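Local structure of pyoverdine synthetase F (Pseudomonas aeruginosa PAO1, 6CUL) at residues A122-S125 / D126-R130; G96-L99 / N100-L103; S39-E42 / A43-T47. The protein is probably a biosynthetic enzyme, with an alpha/beta fold built on a mixed, mostly parallel sheet and helices around it. One frame throughout, in Å; residues are numbered along the deposited sequence.

Contact 1: residues A122-S125 / D126-R130; sequences AGKS and DFERR
Lys124 and Glu128, one turn apart on the alpha-helix 118-136, are an i/i+4 pair of opposite charge. NZ of Lys124 stands 3.6 Å from OE2 of Glu128, a long salt bridge. The lysine chain runs straight to CE and bends only at its last torsion (chi4 -74°), which turns the ammonium toward the carboxylate. CG of Glu128 lies 3.2 Å from Lys124 O. Beneath these side chains run four i/i+4 backbone bonds; the one from Glu128 N to Lys124 O is 3.0 Å and nearly straight. Lys124 O also lies at the edge of the Phe127 ring, in its plane, 3.9 Å from CD2. That ring is buried against Val106 and Val150, as fits an aromatic on the inner face. Further out, glutamate suits its place because its carboxylate, besides facing Lys124, accepts two backbone N-H groups, OE1 from Leu155 and OE2 from Glu154. Lys124 NZ has its firmer bond with Ile151 O, and Ser125 OG is hydrogen-bonded to Glu154 OE1, tying the helix to the loop after strand 142-145. The lysine also packs on Tyr110, a residue of the ligand pocket. On the outer side Arg129 curls back to Asp126 and also pairs with Asp133. Its NH2 makes a 2.6 Å salt bridge to Asp126 OD1, on the syn side but 28° out of the carboxylate plane, and NE adds a weak second bond at 3.1 Å to the same oxygen.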
ATOM      1  N   ALA A 122      -0.538  22.174 -11.244  1.00 29.26           N
ATOM      2  CA  ALA A 122       0.115  21.897 -12.492  1.00 23.65           C
ATOM      3  C   ALA A 122       1.145  20.791 -12.325  1.00 31.02           C
ATOM      4  O   ALA A 122       1.296  20.011 -13.199  1.00 36.08           O
ATOM      5  CB  ALA A 122       0.762  23.094 -13.042  1.00 34.03           C
ATOM      6  N   GLY A 123       1.869  20.770 -11.237  1.00 31.70           N
ATOM      7  CA  GLY A 123       2.784  19.700 -10.930  1.00 31.82           C
ATOM      8  C   GLY A 123       2.137  18.356 -10.689  1.00 38.77           C
ATOM      9  O   GLY A 123       2.624  17.392 -11.143  1.00 37.08           O
ATOM     10  N   LYS A 124       1.039  18.324  -9.964  1.00 35.69           N
ATOM     11  CA  LYS A 124       0.375  17.081  -9.727  1.00 37.42           C
ATOM     12  C   LYS A 124      -0.015  16.442 -11.036  1.00 38.78           C
ATOM     13  O   LYS A 124       0.231  15.294 -11.213  1.00 39.98           O
ATOM     14  CB  LYS A 124      -0.865  17.292  -8.894  1.00 25.35           C
ATOM     15  CG  LYS A 124      -1.496  16.045  -8.331  1.00 33.56           C
ATOM     16  CD  LYS A 124      -2.583  16.388  -7.329  1.00 41.28           C
ATOM     17  CE  LYS A 124      -3.251  15.234  -6.662  1.00 30.20           C
ATOM     18  NZ  LYS A 124      -4.108  14.642  -7.628  1.00 21.06           N
ATOM     19  N   SER A 125      -0.568  17.199 -11.955  1.00 40.20           N
ATOM     20  CA  SER A 125      -0.897  16.641 -13.219  1.00 44.73           C
ATOM     21  C   SER A 125       0.332  16.131 -13.908  1.00 43.28           C
ATOM     22  O   SER A 125       0.282  15.070 -14.423  1.00 46.86           O
ATOM     23  CB  SER A 125      -1.604  17.653 -14.123  1.00 50.83           C
ATOM     24  OG  SER A 125      -1.682  17.228 -15.462  1.00 57.55           O
ATOM     25  N   ASP A 126       1.422  16.851 -13.928  1.00 37.90           N
ATOM     26  CA  ASP A 126       2.607  16.346 -14.590  1.00 38.37           C
ATOM     27  C   ASP A 126       3.180  15.060 -13.963  1.00 42.46           C
ATOM     28  O   ASP A 126       3.761  14.286 -14.641  1.00 45.52           O
ATOM     29  CB  ASP A 126       3.645  17.457 -14.721  1.00 41.06           C
ATOM     30  CG  ASP A 126       4.754  17.122 -15.631  1.00 49.62           C
ATOM     31  OD1 ASP A 126       4.609  17.240 -16.805  1.00 47.84           O
ATOM     32  OD2 ASP A 126       5.802  16.789 -15.180  1.00 44.99           O
ATOM     33  N   PHE A 127       3.090  14.926 -12.653  1.00 47.18           N
ATOM     34  CA  PHE A 127       3.485  13.735 -11.938  1.00 48.12           C
ATOM     35  C   PHE A 127       2.616  12.566 -12.347  1.00 44.25           C
ATOM     36  O   PHE A 127       3.110  11.514 -12.631  1.00 46.18           O
ATOM     37  CB  PHE A 127       3.357  13.955 -10.474  1.00 40.94           C
ATOM     38  CG  PHE A 127       3.170  12.712  -9.696  1.00 43.12           C
ATOM     39  CD1 PHE A 127       4.205  11.866  -9.471  1.00 41.59           C
ATOM     40  CD2 PHE A 127       1.956  12.408  -9.152  1.00 55.91           C
ATOM     41  CE1 PHE A 127       4.049  10.755  -8.727  1.00 39.75           C
ATOM     42  CE2 PHE A 127       1.796  11.290  -8.395  1.00 51.47           C
ATOM     43  CZ  PHE A 127       2.852  10.463  -8.187  1.00 43.47           C
ATOM     44  N   GLU A 128       1.321  12.767 -12.386  1.00 39.59           N
ATOM     45  CA  GLU A 128       0.468  11.761 -12.927  1.00 48.62           C
ATOM     46  C   GLU A 128       0.873  11.564 -14.384  1.00 56.88           C
ATOM     47  O   GLU A 128       0.912  10.457 -14.830  1.00 61.54           O
ATOM     48  CB  GLU A 128      -0.990  12.142 -12.873  1.00 44.31           C
ATOM     49  CG  GLU A 128      -1.476  12.572 -11.532  1.00 41.89           C
ATOM     50  CD  GLU A 128      -2.929  12.291 -11.309  1.00 55.69           C
ATOM     51  OE1 GLU A 128      -3.319  11.160 -11.501  1.00 59.29           O
ATOM     52  OE2 GLU A 128      -3.677  13.162 -10.917  1.00 45.98           O
ATOM     53  N   ARG A 129       1.171  12.628 -15.109  1.00 51.81           N
ATOM     54  CA  ARG A 129       1.582  12.473 -16.469  1.00 45.60           C
ATOM     55  C   ARG A 129       2.876  11.676 -16.559  1.00 44.92           C
ATOM     56  O   ARG A 129       2.983  10.856 -17.396  1.00 42.49           O
ATOM     57  CB  ARG A 129       1.700  13.793 -17.132  1.00 40.38           C
ATOM     58  CG  ARG A 129       1.989  13.656 -18.589  1.00 44.42           C
ATOM     59  CD  ARG A 129       3.461  13.505 -18.916  1.00 45.54           C
ATOM     60  NE  ARG A 129       4.263  14.588 -18.429  1.00 37.91           N
ATOM     61  CZ  ARG A 129       5.575  14.564 -18.387  1.00 39.82           C
ATOM     62  NH1 ARG A 129       6.220  13.504 -18.762  1.00 33.44           N
ATOM     63  NH2 ARG A 129       6.236  15.583 -17.909  1.00 42.70           N
ATOM     64  N   ARG A 130       3.824  11.939 -15.672  1.00 47.58           N
ATOM     65  CA  ARG A 130       5.035  11.139 -15.542  1.00 48.23           C
ATOM     66  C   ARG A 130       4.740   9.712 -15.046  1.00 45.92           C
ATOM     67  O   ARG A 130       5.484   8.838 -15.325  1.00 48.57           O
ATOM     68  CB  ARG A 130       6.022  11.765 -14.585  1.00 41.96           C
ATOM     69  CG  ARG A 130       7.060  12.651 -15.202  1.00 45.51           C
ATOM     70  CD  ARG A 130       8.057  13.210 -14.198  1.00 51.97           C
ATOM     71  NE  ARG A 130       7.465  13.852 -13.021  1.00 63.94           N
ATOM     72  CZ  ARG A 130       7.953  13.782 -11.784  1.00 48.18           C
ATOM     73  NH1 ARG A 130       9.011  13.093 -11.526  1.00 31.81           N
ATOM     74  NH2 ARG A 130       7.335  14.396 -10.818  1.00 46.82           N
TER

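Contact 2: residues G96-L99 / N100-L103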
ATOM      1  N   GLY A  96      14.844 -13.910  -9.892  1.00 63.58           N
ATOM      2  CA  GLY A  96      16.156 -13.719 -10.464  1.00 61.53           C
ATOM      3  C   GLY A  96      16.493 -12.306 -10.900  1.00 65.08           C
ATOM      4  O   GLY A  96      17.082 -12.151 -11.921  1.00 77.95           O
ATOM      5  N   LYS A  97      16.057 -11.289 -10.166  1.00 72.67           N
ATOM      6  CA  LYS A  97      16.362  -9.907 -10.412  1.00 73.08           C
ATOM      7  C   LYS A  97      16.582  -9.368  -9.009  1.00 75.54           C
ATOM      8  O   LYS A  97      15.805  -9.660  -8.122  1.00 78.09           O
ATOM      9  CB  LYS A  97      15.191  -9.133 -11.004  1.00 64.06           C
ATOM     10  CG  LYS A  97      14.562  -9.647 -12.271  1.00 77.04           C
ATOM     11  CD  LYS A  97      13.520  -8.651 -12.757  1.00 80.53           C
ATOM     12  CE  LYS A  97      12.668  -9.165 -13.901  1.00 66.27           C
ATOM     13  NZ  LYS A  97      11.907  -8.097 -14.572  1.00 59.19           N
ATOM     14  N   THR A  98      17.614  -8.576  -8.802  1.00 71.26           N
ATOM     15  CA  THR A  98      17.888  -7.964  -7.528  1.00 68.84           C
ATOM     16  C   THR A  98      16.715  -7.045  -7.299  1.00 60.41           C
ATOM     17  O   THR A  98      16.430  -6.284  -8.139  1.00 51.74           O
ATOM     18  CB  THR A  98      19.176  -7.148  -7.622  1.00 59.61           C
ATOM     19  OG1 THR A  98      20.249  -7.981  -7.987  1.00 60.32           O
ATOM     20  CG2 THR A  98      19.487  -6.542  -6.395  1.00 63.94           C
ATOM     21  N   LEU A  99      16.029  -7.120  -6.171  1.00 56.06           N
ATOM     22  CA  LEU A  99      14.856  -6.289  -5.981  1.00 56.55           C
ATOM     23  C   LEU A  99      15.134  -4.812  -5.970  1.00 56.36           C
ATOM     24  O   LEU A  99      14.363  -4.061  -6.525  1.00 42.13           O
ATOM     25  CB  LEU A  99      14.059  -6.683  -4.763  1.00 53.23           C
ATOM     26  CG  LEU A  99      12.933  -5.783  -4.394  1.00 50.05           C
ATOM     27  CD1 LEU A  99      11.644  -6.075  -5.107  1.00 53.52           C
ATOM     28  CD2 LEU A  99      12.666  -5.968  -2.968  1.00 49.93           C
ATOM     29  N   ASN A 100      16.239  -4.453  -5.346  1.00 54.51           N
ATOM     30  CA  ASN A 100      16.694  -3.053  -5.270  1.00 47.46           C
ATOM     31  C   ASN A 100      16.967  -2.400  -6.614  1.00 47.40           C
ATOM     32  O   ASN A 100      16.729  -1.254  -6.791  1.00 41.73           O
ATOM     33  CB  ASN A 100      17.864  -2.920  -4.351  1.00 53.65           C
ATOM     34  CG  ASN A 100      17.459  -3.042  -2.941  1.00 54.55           C
ATOM     35  OD1 ASN A 100      16.802  -2.182  -2.456  1.00 57.28           O
ATOM     36  ND2 ASN A 100      17.799  -4.127  -2.297  1.00 55.78           N
ATOM     37  N   ASP A 101      17.372  -3.189  -7.569  1.00 48.55           N
ATOM     38  CA  ASP A 101      17.545  -2.734  -8.876  1.00 40.83           C
ATOM     39  C   ASP A 101      16.234  -2.288  -9.485  1.00 38.90           C
ATOM     40  O   ASP A 101      16.291  -1.666 -10.438  1.00 35.96           O
ATOM     41  CB  ASP A 101      18.219  -3.788  -9.720  1.00 45.53           C
ATOM     42  CG  ASP A 101      19.554  -4.240  -9.174  1.00 40.26           C
ATOM     43  OD1 ASP A 101      20.131  -3.700  -8.268  1.00 36.74           O
ATOM     44  OD2 ASP A 101      20.024  -5.205  -9.661  1.00 45.79           O
ATOM     45  N   LEU A 102      15.092  -2.642  -8.986  1.00 45.41           N
ATOM     46  CA  LEU A 102      13.863  -2.142  -9.589  1.00 42.51           C
ATOM     47  C   LEU A 102      13.267  -0.860  -9.035  1.00 36.50           C
ATOM     48  O   LEU A 102      12.268  -0.496  -9.475  1.00 37.28           O
ATOM     49  CB  LEU A 102      12.784  -3.201  -9.583  1.00 42.55           C
ATOM     50  CG  LEU A 102      13.053  -4.538 -10.194  1.00 44.04           C
ATOM     51  CD1 LEU A 102      12.068  -5.542  -9.680  1.00 40.18           C
ATOM     52  CD2 LEU A 102      13.000  -4.437 -11.677  1.00 38.82           C
ATOM     53  N   LEU A 103      13.871  -0.233  -8.079  1.00 39.98           N
ATOM     54  CA  LEU A 103      13.336   0.965  -7.552  1.00 42.77           C
ATOM     55  C   LEU A 103      13.350   2.127  -8.551  1.00 47.88           C
ATOM     56  O   LEU A 103      14.361   2.339  -9.194  1.00 51.00           O
ATOM     57  CB  LEU A 103      14.155   1.336  -6.348  1.00 39.10           C
ATOM     58  CG  LEU A 103      13.975   0.462  -5.126  1.00 45.65           C
ATOM     59  CD1 LEU A 103      14.772   0.994  -3.978  1.00 43.29           C
ATOM     60  CD2 LEU A 103      12.536   0.404  -4.776  1.00 39.08           C
TER
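Asp101 folds back over Thr98 at a 3-10 turn, the short segment 100-102 that leads into edge strand 103-105. Its CB lies 3.5 Å from Thr98 O, the carbonyl that also takes a weak i/i+3 bond from Asp101 N. With CG anti to its own carbonyl carbon (chi1 -57°), the carboxylate swings back across the threonine: CG is nearest to Thr98 CB, at 3.3 Å, and OD1 is 3.5 Å from the methyl Thr98 CG2. OD2 ends over Thr98 CB at 2.9 Å, a very close and perhaps doubtful approach. Thr98 OG1 is next, 3.2 Å from OD2, too poorly angled for a hydrogen bond. These short, polar-tipped residues suit an exposed turn.

Leu99 and Leu102 supply the apolar side: Leu99 is buried against Leu37 and Leu92, and Leu102 packs on Val58 and Val94. Two polar residues look to outside partners. Asn100 offers OD1 to both Tyr88 OH and Trp86 NE1, a double acceptor role that an amide oxygen fills well. The aliphatic part of Lys97 reaches Leu102, CD to CD2 4.4 Å, while its ammonium goes on to a salt bridge with Glu54. The firm bond of the turn is Leu102 N to Leu99 O at 2.9 Å, its donor 53° above the carbonyl plane.

Contact 3: residues S39-E42 / A43-T47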
ATOM      1  N   SER A  39       6.017  -9.713   0.568  1.00 24.45           N
ATOM      2  CA  SER A  39       5.138 -10.784   0.434  1.00 27.14           C
ATOM      3  C   SER A  39       4.895 -11.132  -1.029  1.00 30.40           C
ATOM      4  O   SER A  39       4.823 -12.254  -1.304  1.00 26.61           O
ATOM      5  CB  SER A  39       3.836 -10.566   1.185  1.00 36.42           C
ATOM      6  OG  SER A  39       3.367 -11.781   1.552  1.00 27.04           O
ATOM      7  N   LEU A  40       4.719 -10.154  -1.888  1.00 24.08           N
ATOM      8  CA  LEU A  40       4.543 -10.309  -3.321  1.00 25.54           C
ATOM      9  C   LEU A  40       5.754 -10.892  -4.005  1.00 24.01           C
ATOM     10  O   LEU A  40       5.626 -11.636  -4.879  1.00 23.59           O
ATOM     11  CB  LEU A  40       4.124  -9.008  -3.955  1.00 17.24           C
ATOM     12  CG  LEU A  40       3.667  -8.931  -5.360  1.00 14.61           C
ATOM     13  CD1 LEU A  40       2.488  -9.809  -5.532  1.00 25.77           C
ATOM     14  CD2 LEU A  40       3.299  -7.533  -5.724  1.00 28.18           C
ATOM     15  N   VAL A  41       6.913 -10.494  -3.579  1.00 27.37           N
ATOM     16  CA  VAL A  41       8.139 -11.079  -4.080  1.00 29.85           C
ATOM     17  C   VAL A  41       8.185 -12.566  -3.724  1.00 30.37           C
ATOM     18  O   VAL A  41       8.417 -13.346  -4.552  1.00 23.14           O
ATOM     19  CB  VAL A  41       9.367 -10.309  -3.602  1.00 18.72           C
ATOM     20  CG1 VAL A  41      10.628 -11.084  -3.836  1.00 25.38           C
ATOM     21  CG2 VAL A  41       9.424  -8.980  -4.278  1.00 30.30           C
ATOM     22  N   GLU A  42       7.886 -12.924  -2.508  1.00 25.37           N
ATOM     23  CA  GLU A  42       7.797 -14.297  -2.140  1.00 23.49           C
ATOM     24  C   GLU A  42       6.721 -15.061  -2.926  1.00 28.14           C
ATOM     25  O   GLU A  42       6.927 -16.170  -3.246  1.00 23.92           O
ATOM     26  CB  GLU A  42       7.507 -14.401  -0.688  1.00 24.48           C
ATOM     27  CG  GLU A  42       8.586 -13.819   0.150  1.00 34.90           C
ATOM     28  CD  GLU A  42       8.251 -13.728   1.592  1.00 28.16           C
ATOM     29  OE1 GLU A  42       9.158 -13.544   2.335  1.00 28.39           O
ATOM     30  OE2 GLU A  42       7.122 -13.861   1.938  1.00 18.44           O
ATOM     31  N   ALA A  43       5.590 -14.428  -3.181  1.00 22.83           N
ATOM     32  CA  ALA A  43       4.554 -15.003  -3.956  1.00 25.03           C
ATOM     33  C   ALA A  43       4.980 -15.239  -5.365  1.00 22.71           C
ATOM     34  O   ALA A  43       4.794 -16.294  -5.854  1.00 26.00           O
ATOM     35  CB  ALA A  43       3.342 -14.114  -3.960  1.00 26.24           C
ATOM     36  N   LEU A  44       5.564 -14.263  -6.010  1.00 24.38           N
ATOM     37  CA  LEU A  44       6.063 -14.460  -7.329  1.00 27.92           C
ATOM     38  C   LEU A  44       7.162 -15.530  -7.329  1.00 29.78           C
ATOM     39  O   LEU A  44       7.295 -16.203  -8.284  1.00 31.37           O
ATOM     40  CB  LEU A  44       6.543 -13.175  -7.975  1.00 28.64           C
ATOM     41  CG  LEU A  44       5.613 -12.027  -8.273  1.00 37.29           C
ATOM     42  CD1 LEU A  44       6.300 -10.845  -8.850  1.00 32.81           C
ATOM     43  CD2 LEU A  44       4.358 -12.351  -9.046  1.00 36.22           C
ATOM     44  N   ASN A  45       8.018 -15.579  -6.343  1.00 30.36           N
ATOM     45  CA  ASN A  45       9.014 -16.602  -6.344  1.00 31.60           C
ATOM     46  C   ASN A  45       8.542 -18.021  -6.075  1.00 30.78           C
ATOM     47  O   ASN A  45       8.681 -18.862  -6.861  1.00 33.08           O
ATOM     48  CB  ASN A  45      10.074 -16.305  -5.290  1.00 36.10           C
ATOM     49  CG  ASN A  45      10.955 -15.142  -5.625  1.00 35.56           C
ATOM     50  OD1 ASN A  45      11.294 -14.904  -6.735  1.00 45.79           O
ATOM     51  ND2 ASN A  45      11.359 -14.446  -4.625  1.00 33.44           N
ATOM     52  N   GLN A  46       7.878 -18.236  -4.989  1.00 25.87           N
ATOM     53  CA  GLN A  46       7.480 -19.547  -4.608  1.00 33.27           C
ATOM     54  C   GLN A  46       6.125 -20.138  -5.121  1.00 35.98           C
ATOM     55  O   GLN A  46       5.781 -21.187  -4.719  1.00 32.84           O
ATOM     56  CB  GLN A  46       7.494 -19.622  -3.077  1.00 39.60           C
ATOM     57  CG  GLN A  46       6.306 -18.910  -2.421  1.00 46.13           C
ATOM     58  CD  GLN A  46       6.370 -18.755  -0.926  1.00 52.30           C
ATOM     59  OE1 GLN A  46       7.310 -19.196  -0.312  1.00 48.66           O
ATOM     60  NE2 GLN A  46       5.351 -18.145  -0.333  1.00 33.52           N
ATOM     61  N   THR A  47       5.383 -19.471  -5.967  1.00 33.22           N
ATOM     62  CA  THR A  47       4.102 -19.959  -6.374  1.00 28.81           C
ATOM     63  C   THR A  47       3.810 -19.747  -7.822  1.00 34.80           C
ATOM     64  O   THR A  47       4.467 -19.077  -8.473  1.00 33.83           O
ATOM     65  CB  THR A  47       2.998 -19.299  -5.566  1.00 20.06           C
ATOM     66  OG1 THR A  47       2.885 -17.937  -5.913  1.00 27.93           O
ATOM     67  CG2 THR A  47       3.238 -19.393  -4.136  1.00 29.97           C
TER
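Glu42 and Gln46 meet in the last turn of helix 36-46, where the carbonyl of the first is covered by the side chain of the second. Gln46 N donates to Glu42 O at 2.9 Å in a straight i/i+4 bond. Gln46 holds CG between its backbone N and carbonyl carbon (chi1 75°), a crowded position that lays CG over that same oxygen, also at 2.9 Å, a tight approach. Glutamine, long and polar, suits this exposed helix end. The extended chain of Glu42 leads outward from the turn to a salt bridge with Lys34, so its charge is met by a residue just ahead of the helix.

Ala43 faces inward, where its methyl is covered by His265 of helix 248-271 and Leu49 of helix 49-52, a place that suits a small side chain; its N bonds Ser39 O. Its carbonyl takes the last bonds of the helix end. Thr47 OG1 donates to Ala43 O over a short 2.5 Å, and Thr47 N adds a weak bond to it. The same hydroxyl is weakly bonded to Leu49 N, so the threonine serves both the end of this helix and the start of the next.

The side chains of Val41 and Asn45 run alongside each other in one direction, with Val41 CG1 3.5 Å from Asn45 ND2. The amide satisfies itself on the adjoining loop, OD1 with Gln95 N and ND2 with Gln93 O. Leu44 sets CG 3.4 Å from Leu40 O.

Around this turn the fold closes in from several directions: Ser39 and Leu40, like Ala43, rest on helix 248-271, Leu40 and Leu44 also touch Leu49 of helix 49-52, and Val41 packs on Leu92 and Val94 of the loop before strand 103-105.

Along the chain contact 3 comes first, then contact 2, then contact 1. Contacts 2 and 3 are neighbours, their centres about 14 Å apart, and touch where Leu99 CD1 packs on Val41 CG2 at 3.7 Å, joining helix 36-46 to the loop that enters edge strand 103-105. Contact 1 stands apart on helix 118-136, its centre about 26 Å from that of contact 2 and 32 Å from that of contact 3. The mixed sheet relates them: its parallel part, with strand order 3-2-1-4-5, is Rossmann-like, and contacts 3, 2 and 1 lie on the connections into strands 55-60, 103-105 and 142-145 respectively.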